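Local coordinates for protein putative oxidoreductase (Mycobacterium avium, PDB 3QHA) that probably works as an NAD(P)-dependent oxidoreductase of the 3-hydroxyisobutyrate dehydrogenase type, built on a Rossmann-fold nucleotide-binding domain, at residues A102-I107 and A129-G134. Residues are numbered along the deposited sequence; the frame is centred on the assembly and turned at random.
Sequences AIHSTI and APVSGG
The imidazole of H104 meets A129 with its edge: ND1 donates to A129 O, 2.8 Å away and near the ring plane, in a nearly straight bond (164°). CE1 of the same edge lies 3.8 Å from A129 CB, while CG1 of V131 comes up obliquely, 4.0 Å from ND1. Outside the two segments the rings of H75 and W164 also meet the imidazole, H75 at about 20° between planes and W164 steeply, at about 80°. CG of H104 stands anti to its carbonyl carbon, which swings the ring across to segment 129-134. Beside the ring, the backbone makes one direct bond, A129 N to I103 O at 2.8 Å. The backbones come nearest at H104 and P130, whose CA atoms are 4.2 Å apart; beyond this pair a water bridges them, donating to H104 O (2.6 Å) and accepting from V131 N (2.9 Å). The contact thus joins the C-terminal end of strand 100-103 to the last part of strand 125-132, the two parallel strands of a beta-alpha-beta unit in the Rossmann sheet, connected through helix 109-119. ND1 of H104 carries a proton, while NE2 is hydrogen-bonded to H75 ND1, so both ring nitrogens are engaged and the rotation of this buried imidazole is fixed. T145 OG1, bonded to P130 O, makes a further weak hydrogen bond with A129 O. The histidine side chain therefore continues the pairing just past the end of strand 100-103, linking A129 through the imidazole to H75 on strand 73-76.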
loop_
_atom_site.group_PDB
_atom_site.type_symbol
_atom_site.label_atom_id
_atom_site.label_comp_id
_atom_site.label_asym_id
_atom_site.label_seq_id
_atom_site.Cartn_x
_atom_site.Cartn_y
_atom_site.Cartn_z
ATOM N N ALA B 102 -1.892 -21.487 20.184
ATOM C CA ALA B 102 -1.659 -20.611 19.037
ATOM C C ALA B 102 -0.973 -19.318 19.472
ATOM O O ALA B 102 -1.522 -18.561 20.269
ATOM C CB ALA B 102 -2.974 -20.297 18.339
ATOM N N ILE B 103 0.218 -19.065 18.934
ATOM C CA ILE B 103 0.988 -17.863 19.265
ATOM C C ILE B 103 0.815 -16.796 18.179
ATOM O O ILE B 103 1.142 -17.026 17.015
ATOM C CB ILE B 103 2.483 -18.183 19.429
ATOM C CG1 ILE B 103 2.683 -19.322 20.436
ATOM C CG2 ILE B 103 3.244 -16.946 19.892
ATOM C CD1 ILE B 103 4.093 -19.875 20.457
ATOM N N HIS B 104 0.304 -15.629 18.571
ATOM C CA HIS B 104 -0.012 -14.553 17.626
ATOM C C HIS B 104 0.949 -13.363 17.672
ATOM O O HIS B 104 0.989 -12.566 16.735
ATOM C CB HIS B 104 -1.427 -14.043 17.876
ATOM C CG HIS B 104 -2.472 -15.111 17.824
ATOM N ND1 HIS B 104 -2.769 -15.806 16.671
ATOM C CD2 HIS B 104 -3.296 -15.598 18.779
ATOM C CE1 HIS B 104 -3.729 -16.678 16.920
ATOM N NE2 HIS B 104 -4.065 -16.573 18.193
ATOM N N SER B 105 1.708 -13.225 18.755
ATOM C CA SER B 105 2.632 -12.098 18.894
ATOM C C SER B 105 4.007 -12.444 18.333
ATOM O O SER B 105 4.270 -13.591 17.962
ATOM C CB SER B 105 2.741 -11.672 20.354
ATOM O OG SER B 105 3.050 -12.773 21.187
ATOM N N THR B 106 4.881 -11.444 18.278
ATOM C CA THR B 106 6.174 -11.596 17.633
ATOM C C THR B 106 7.070 -12.609 18.345
ATOM O O THR B 106 7.281 -12.535 19.557
ATOM C CB THR B 106 6.907 -10.250 17.520
ATOM O OG1 THR B 106 6.082 -9.318 16.804
ATOM C CG2 THR B 106 8.229 -10.419 16.783
ATOM N N ILE B 107 7.568 -13.562 17.563
ATOM C CA ILE B 107 8.574 -14.519 18.007
ATOM C C ILE B 107 9.591 -14.721 16.879
ATOM O O ILE B 107 9.322 -14.385 15.723
ATOM C CB ILE B 107 7.945 -15.878 18.409
ATOM C CG1 ILE B 107 7.149 -16.492 17.246
ATOM C CG2 ILE B 107 7.057 -15.706 19.635
ATOM C CD1 ILE B 107 6.365 -17.737 17.624
ATOM N N ALA B 129 0.867 -18.383 14.606
ATOM C CA ALA B 129 -0.205 -17.808 13.810
ATOM C C ALA B 129 -0.197 -16.290 13.937
ATOM O O ALA B 129 -1.171 -15.703 14.416
ATOM C CB ALA B 129 -1.554 -18.375 14.259
ATOM N N PRO B 130 0.906 -15.644 13.511
ATOM C CA PRO B 130 0.930 -14.185 13.509
ATOM C C PRO B 130 -0.216 -13.601 12.692
ATOM O O PRO B 130 -0.707 -14.242 11.757
ATOM C CB PRO B 130 2.284 -13.850 12.866
ATOM C CG PRO B 130 2.705 -15.099 12.157
ATOM C CD PRO B 130 2.177 -16.202 13.015
ATOM N N VAL B 131 -0.631 -12.392 13.058
ATOM C CA VAL B 131 -1.770 -11.734 12.436
ATOM C C VAL B 131 -1.398 -10.376 11.836
ATOM O O VAL B 131 -0.312 -9.841 12.085
ATOM C CB VAL B 131 -2.922 -11.553 13.445
ATOM C CG1 VAL B 131 -3.344 -12.903 14.012
ATOM C CG2 VAL B 131 -2.518 -10.593 14.563
ATOM N N SER B 132 -2.335 -9.844 11.049
ATOM C CA SER B 132 -2.179 -8.622 10.253
ATOM C C SER B 132 -3.581 -8.332 9.681
ATOM O O SER B 132 -4.309 -9.284 9.416
ATOM C CB SER B 132 -1.186 -8.884 9.108
ATOM O OG SER B 132 -0.970 -7.741 8.292
ATOM N N GLY B 133 -4.030 -7.084 9.528
ATOM C CA GLY B 133 -3.477 -5.893 10.148
ATOM C C GLY B 133 -4.579 -5.043 10.771
ATOM O O GLY B 133 -5.525 -4.620 10.095
ATOM N N GLY B 134 -4.464 -4.825 12.077
ATOM C CA GLY B 134 -5.185 -3.757 12.750
ATOM C C GLY B 134 -6.133 -4.204 13.841
ATOM O O GLY B 134 -6.749 -5.270 13.757
HETATM O O HOH W 1 1.218 -10.942 14.680
#